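Local atomic coordinates of shikimate dehydrogenase (NADP(+)) (Thermus thermophilus, PDB entry 2D5C), a protein that catalyses the reversible NADPH-linked reduction of 3-dehydroshikimate to shikimate, a step of the pathway leading to chorismate and the aromatic amino acids. Residues A[141-146]-A[160-165]; A[164-169]-A[193-198]. One frame throughout, in Å; residues are numbered along the deposited sequence.

Contact 1: A[141-146]-A[160-165]; sequences EVWVWN and GLRAVP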
loop_
_atom_site.group_PDB
_atom_site.type_symbol
_atom_site.label_atom_id
_atom_site.label_comp_id
_atom_site.label_asym_id
_atom_site.label_seq_id
_atom_site.Cartn_x
_atom_site.Cartn_y
_atom_site.Cartn_z
ATOM N N GLU A 141 -28.583 6.992 14.467
ATOM C CA GLU A 141 -29.742 6.303 13.925
ATOM C C GLU A 141 -29.777 6.773 12.466
ATOM O O GLU A 141 -29.888 7.967 12.214
ATOM C CB GLU A 141 -31.008 6.771 14.630
ATOM C CG GLU A 141 -32.295 6.192 14.059
ATOM C CD GLU A 141 -33.533 6.624 14.833
ATOM O OE1 GLU A 141 -34.636 6.121 14.522
ATOM O OE2 GLU A 141 -33.410 7.471 15.746
ATOM N N VAL A 142 -29.693 5.841 11.524
ATOM C CA VAL A 142 -29.669 6.199 10.106
ATOM C C VAL A 142 -30.887 5.694 9.330
ATOM O O VAL A 142 -31.324 4.554 9.517
ATOM C CB VAL A 142 -28.384 5.636 9.428
ATOM C CG1 VAL A 142 -28.243 6.169 8.008
ATOM C CG2 VAL A 142 -27.161 6.011 10.247
ATOM N N TRP A 143 -31.433 6.562 8.478
ATOM C CA TRP A 143 -32.558 6.210 7.618
ATOM C C TRP A 143 -32.026 6.357 6.202
ATOM O O TRP A 143 -31.132 7.174 5.951
ATOM C CB TRP A 143 -33.732 7.164 7.781
ATOM C CG TRP A 143 -34.346 7.178 9.128
ATOM C CD1 TRP A 143 -34.187 6.255 10.124
ATOM C CD2 TRP A 143 -35.244 8.166 9.633
ATOM N NE1 TRP A 143 -34.935 6.614 11.224
ATOM C CE2 TRP A 143 -35.594 7.784 10.947
ATOM C CE3 TRP A 143 -35.788 9.339 9.100
ATOM C CZ2 TRP A 143 -36.467 8.538 11.737
ATOM C CZ3 TRP A 143 -36.659 10.090 9.887
ATOM C CH2 TRP A 143 -36.988 9.683 11.193
ATOM N N VAL A 144 -32.566 5.569 5.273
ATOM C CA VAL A 144 -32.125 5.644 3.889
ATOM C C VAL A 144 -33.310 5.615 2.923
ATOM O O VAL A 144 -34.336 4.996 3.186
ATOM C CB VAL A 144 -31.179 4.457 3.528
ATOM C CG1 VAL A 144 -29.937 4.480 4.422
ATOM C CG2 VAL A 144 -31.922 3.131 3.718
ATOM N N TRP A 145 -33.148 6.302 1.809
ATOM C CA TRP A 145 -34.177 6.346 0.775
ATOM C C TRP A 145 -33.457 6.313 -0.567
ATOM O O TRP A 145 -32.311 6.754 -0.678
ATOM C CB TRP A 145 -34.995 7.634 0.892
ATOM C CG TRP A 145 -35.951 7.830 -0.234
ATOM C CD1 TRP A 145 -37.236 7.360 -0.318
ATOM C CD2 TRP A 145 -35.687 8.510 -1.466
ATOM N NE1 TRP A 145 -37.783 7.710 -1.533
ATOM C CE2 TRP A 145 -36.854 8.414 -2.255
ATOM C CE3 TRP A 145 -34.574 9.192 -1.983
ATOM C CZ2 TRP A 145 -36.941 8.974 -3.534
ATOM C CZ3 TRP A 145 -34.659 9.748 -3.255
ATOM C CH2 TRP A 145 -35.839 9.635 -4.017
ATOM N N ASN A 146 -34.133 5.782 -1.579
ATOM C CA ASN A 146 -33.580 5.709 -2.926
ATOM C C ASN A 146 -34.757 5.738 -3.900
ATOM O O ASN A 146 -35.825 5.221 -3.578
ATOM C CB ASN A 146 -32.800 4.410 -3.106
ATOM C CG ASN A 146 -31.963 4.410 -4.369
ATOM O OD1 ASN A 146 -31.065 5.231 -4.525
ATOM N ND2 ASN A 146 -32.259 3.490 -5.280
ATOM N N GLY A 160 -28.329 -2.854 8.877
ATOM C CA GLY A 160 -29.181 -2.790 10.049
ATOM C C GLY A 160 -29.723 -1.392 10.293
ATOM O O GLY A 160 -29.753 -0.922 11.429
ATOM N N LEU A 161 -30.150 -0.726 9.224
ATOM C CA LEU A 161 -30.698 0.627 9.314
ATOM C C LEU A 161 -32.203 0.591 9.030
ATOM O O LEU A 161 -32.834 -0.456 9.153
ATOM C CB LEU A 161 -30.008 1.538 8.292
ATOM C CG LEU A 161 -28.488 1.348 8.230
ATOM C CD1 LEU A 161 -27.883 2.213 7.129
ATOM C CD2 LEU A 161 -27.900 1.687 9.586
ATOM N N ARG A 162 -32.772 1.732 8.638
ATOM C CA ARG A 162 -34.202 1.806 8.341
ATOM C C ARG A 162 -34.462 2.453 6.980
ATOM O O ARG A 162 -34.002 3.565 6.717
ATOM C CB ARG A 162 -34.914 2.621 9.426
ATOM C CG ARG A 162 -36.410 2.790 9.190
ATOM C CD ARG A 162 -37.056 3.688 10.235
ATOM N NE ARG A 162 -38.495 3.789 10.018
ATOM C CZ ARG A 162 -39.309 4.588 10.701
ATOM N NH1 ARG A 162 -38.835 5.371 11.662
ATOM N NH2 ARG A 162 -40.603 4.606 10.412
ATOM N N ALA A 163 -35.180 1.750 6.107
ATOM C CA ALA A 163 -35.513 2.298 4.805
ATOM C C ALA A 163 -36.822 3.052 5.000
ATOM O O ALA A 163 -37.763 2.516 5.585
ATOM C CB ALA A 163 -35.690 1.179 3.784
ATOM N N VAL A 164 -36.888 4.287 4.519
ATOM C CA VAL A 164 -38.097 5.083 4.710
ATOM C C VAL A 164 -38.617 5.737 3.447
ATOM O O VAL A 164 -37.897 5.863 2.454
ATOM C CB VAL A 164 -37.859 6.216 5.750
ATOM C CG1 VAL A 164 -37.374 5.631 7.056
ATOM C CG2 VAL A 164 -36.845 7.223 5.221
ATOM N N PRO A 165 -39.911 6.102 3.449
ATOM C CA PRO A 165 -40.481 6.762 2.279
ATOM C C PRO A 165 -39.935 8.181 2.390
ATOM O O PRO A 165 -39.596 8.626 3.491
ATOM C CB PRO A 165 -41.982 6.656 2.516
ATOM C CG PRO A 165 -42.099 6.622 4.004
ATOM C CD PRO A 165 -40.961 5.720 4.406
#
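Leu-161 lies beside Val-142, both side chains pointing the same way, and forks its methyls into the surface made by two valines. Its CD2 rests on Val-142 CB at 4.0 Å, while CD1 fits between Val-142 CG1 and Val-144 CG1, the latter 4.1 Å away and approached nearly at a right angle. Past this wedge the backbones pair as parallel strands, Trp-143 with Arg-162 and Val-144 with Ala-163. Arg-162 bonds through both its N and its O, which face the same neighbouring strand: its N reaches Val-142 O across 3.3 Å, and its O takes the N-H of Val-144 at 2.9 Å. Val-164 N then donates to Val-144 O along the straightest of the three bonds (165° at the hydrogen); all three lie in the carbonyl plane. Together with helix 149-159 the strands form a beta-alpha-beta unit of the Rossmann-type NADP domain, with 162-163 at the edge of the sheet. Val-144 and Ala-163 face that helix, touching Leu-155 and Leu-153. On the other face, the indole of Trp-143 fills the corner between Arg-162 and Val-164. Val-164 CG1 sits over one ring face, toward its rim, 4.0 Å from Trp-143 CG. The extended Arg-162 chain runs alongside the indole, Arg-162 CD 3.7 Å from Trp-143 NE1; its guanidinium is turned 75° from the ring plane and is too distant for more than a weak cation-pi attraction. Trp-145, CG anti to its backbone N (chi1 173°), presents CD1 edge-on to Val-164 O at 3.2 Å. Just past the strand end, Asn-146, an NADP(+)-binding residue, hydrogen-bonds through OD1 to Ala-124 N.

Contact 2: A[164-169]-A[193-198]; sequences VPLEKA and AELFPE. With SO4 (sulfate ion), chain C.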
loop_
_atom_site.group_PDB
_atom_site.type_symbol
_atom_site.label_atom_id
_atom_site.label_comp_id
_atom_site.label_asym_id
_atom_site.label_seq_id
_atom_site.Cartn_x
_atom_site.Cartn_y
_atom_site.Cartn_z
ATOM N N VAL A 164 -36.888 4.287 4.519
ATOM C CA VAL A 164 -38.097 5.083 4.710
ATOM C C VAL A 164 -38.617 5.737 3.447
ATOM O O VAL A 164 -37.897 5.863 2.454
ATOM C CB VAL A 164 -37.859 6.216 5.750
ATOM C CG1 VAL A 164 -37.374 5.631 7.056
ATOM C CG2 VAL A 164 -36.845 7.223 5.221
ATOM N N PRO A 165 -39.911 6.102 3.449
ATOM C CA PRO A 165 -40.481 6.762 2.279
ATOM C C PRO A 165 -39.935 8.181 2.390
ATOM O O PRO A 165 -39.596 8.626 3.491
ATOM C CB PRO A 165 -41.982 6.656 2.516
ATOM C CG PRO A 165 -42.099 6.622 4.004
ATOM C CD PRO A 165 -40.961 5.720 4.406
ATOM N N LEU A 166 -39.856 8.891 1.271
ATOM C CA LEU A 166 -39.284 10.230 1.246
ATOM C C LEU A 166 -39.844 11.287 2.201
ATOM O O LEU A 166 -39.097 12.163 2.651
ATOM C CB LEU A 166 -39.319 10.774 -0.181
ATOM C CG LEU A 166 -38.501 12.038 -0.440
ATOM C CD1 LEU A 166 -37.022 11.762 -0.205
ATOM C CD2 LEU A 166 -38.721 12.493 -1.878
ATOM N N GLU A 167 -41.131 11.211 2.528
ATOM C CA GLU A 167 -41.724 12.224 3.411
ATOM C C GLU A 167 -41.192 12.200 4.840
ATOM O O GLU A 167 -41.397 13.145 5.600
ATOM C CB GLU A 167 -43.257 12.129 3.411
ATOM C CG GLU A 167 -43.863 10.952 4.161
ATOM C CD GLU A 167 -44.193 9.769 3.269
ATOM O OE1 GLU A 167 -44.919 8.867 3.738
ATOM O OE2 GLU A 167 -43.727 9.731 2.108
ATOM N N LYS A 168 -40.486 11.136 5.201
ATOM C CA LYS A 168 -39.911 11.046 6.536
ATOM C C LYS A 168 -38.775 12.052 6.672
ATOM O O LYS A 168 -38.246 12.251 7.767
ATOM C CB LYS A 168 -39.393 9.635 6.796
ATOM C CG LYS A 168 -40.495 8.636 7.110
ATOM C CD LYS A 168 -41.051 8.856 8.511
ATOM C CE LYS A 168 -39.997 8.551 9.569
ATOM N NZ LYS A 168 -40.550 8.633 10.950
ATOM N N ALA A 169 -38.395 12.686 5.563
ATOM C CA ALA A 169 -37.317 13.673 5.603
ATOM C C ALA A 169 -37.692 14.818 6.555
ATOM O O ALA A 169 -36.823 15.487 7.105
ATOM C CB ALA A 169 -37.045 14.235 4.189
ATOM N N ALA A 193 -39.377 21.101 -1.583
ATOM C CA ALA A 193 -39.160 22.041 -0.476
ATOM C C ALA A 193 -39.981 21.758 0.789
ATOM O O ALA A 193 -39.472 21.893 1.912
ATOM C CB ALA A 193 -39.427 23.473 -0.954
ATOM N N GLU A 194 -41.240 21.367 0.613
ATOM C CA GLU A 194 -42.117 21.078 1.747
ATOM C C GLU A 194 -41.761 19.816 2.537
ATOM O O GLU A 194 -42.375 19.549 3.576
ATOM C CB GLU A 194 -43.578 20.984 1.288
ATOM C CG GLU A 194 -43.853 19.914 0.230
ATOM C CD GLU A 194 -45.346 19.670 0.017
ATOM O OE1 GLU A 194 -46.149 20.587 0.299
ATOM O OE2 GLU A 194 -45.718 18.565 -0.441
ATOM N N LEU A 195 -40.792 19.031 2.056
ATOM C CA LEU A 195 -40.406 17.814 2.775
ATOM C C LEU A 195 -39.164 18.017 3.645
ATOM O O LEU A 195 -38.733 17.104 4.360
ATOM C CB LEU A 195 -40.188 16.650 1.800
ATOM C CG LEU A 195 -41.447 16.177 1.055
ATOM C CD1 LEU A 195 -41.134 14.887 0.290
ATOM C CD2 LEU A 195 -42.582 15.942 2.036
ATOM N N PHE A 196 -38.590 19.213 3.590
ATOM C CA PHE A 196 -37.423 19.506 4.424
ATOM C C PHE A 196 -37.851 19.654 5.885
ATOM O O PHE A 196 -38.978 20.080 6.165
ATOM C CB PHE A 196 -36.752 20.830 4.020
ATOM C CG PHE A 196 -35.863 20.738 2.800
ATOM C CD1 PHE A 196 -36.410 20.654 1.522
ATOM C CD2 PHE A 196 -34.476 20.749 2.931
ATOM C CE1 PHE A 196 -35.588 20.585 0.393
ATOM C CE2 PHE A 196 -33.639 20.679 1.804
ATOM C CZ PHE A 196 -34.197 20.599 0.537
ATOM N N PRO A 197 -36.968 19.296 6.835
ATOM C CA PRO A 197 -37.310 19.434 8.256
ATOM C C PRO A 197 -37.194 20.930 8.600
ATOM O O PRO A 197 -36.476 21.653 7.912
ATOM C CB PRO A 197 -36.241 18.595 8.938
ATOM C CG PRO A 197 -35.018 18.876 8.084
ATOM C CD PRO A 197 -35.637 18.682 6.679
ATOM N N GLU A 198 -37.912 21.403 9.626
ATOM C CA GLU A 198 -37.852 22.830 9.995
ATOM C C GLU A 198 -36.627 23.129 10.878
ATOM O O GLU A 198 -36.353 24.284 11.216
ATOM C CB GLU A 198 -39.142 23.285 10.709
ATOM C CG GLU A 198 -40.473 23.147 9.943
ATOM C CD GLU A 198 -40.670 24.155 8.817
ATOM O OE1 GLU A 198 -40.235 25.333 8.931
ATOM O OE2 GLU A 198 -41.301 23.742 7.821
HETATM S S SO4 C . -40.623 21.751 -5.304
HETATM O O1 SO4 C . -39.931 22.287 -3.936
HETATM O O2 SO4 C . -41.766 20.986 -4.867
HETATM O O3 SO4 C . -40.948 22.764 -6.068
HETATM O O4 SO4 C . -39.635 20.857 -5.841
#
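Phe-196, the one aromatic ring in these segments, turns its back on 164-169 and meets the ring of Phe-214 with the planes at about 45°, touching also Leu-191, Glu-217 and Ala-218. The pyrrolidine of Pro-197 faces across: Ala-169 O lies against it, 3.4 Å from Pro-197 CD, with CB and CG a little farther off. Ala-169 also brings its methyl to the carbonyl of Leu-195, Ala-169 CB lying 3.3 Å from Leu-195 O. The largest share of the contact falls to Leu-195. With CG anti to its carbonyl carbon (chi1 -66°), its isobutyl fork projects into the first turn of the 3-10 segment 166-169. One prong, CD1, packs on Leu-166 CG at 3.9 Å, the two leucines crossing at about a right angle. The other, CD2, rests 4.1 Å from Glu-167 CB and as close to its CA, whereas the Glu-167 chain bends at chi2 and carries its carboxylate away. No hydrogen bond joins the segments; each is shaped by its own turns, Ala-169 N binding Leu-166 O at 3.0 Å and Phe-196 N binding Ala-193 O at 3.3 Å. At the start of the second 3-10 segment, Ala-193 N points almost straight (171° at the hydrogen) at O1 of a sulfate, 2.7 Å away, an ion probably from the crystallisation liquor. Two connections of the parallel sheet are thus packed together, one leading into strand 174-177 and the other into strand 201-204. Leu-166 and Ala-169 line the first against strand 119-122, through Leu-122 and Leu-120, while Phe-196 packs on helix 213-220.

In the fold
Contacts 1 and 2 follow one another along the chain, with centres 13 Å apart, and share Val-164 and Pro-165. Contact 1 adds edge strand 162-163 to the parallel sheet; the chain then leaves that edge and passes back over strands 142-145 and 119-122 to reach strand 174-177, and contact 2 packs this passage against the connection before strand 201-204. The two touch directly: Trp-143 CZ3 lies 3.4 Å from Lys-168 O, and Arg-162 NH1 is 3.8 Å from Lys-168 NZ, a proximity of like charges probably eased by the salt bridge of Lys-168 to Glu-171. Both belong to the NADP-binding half, contact 1 reaching its cofactor site through Asn-146.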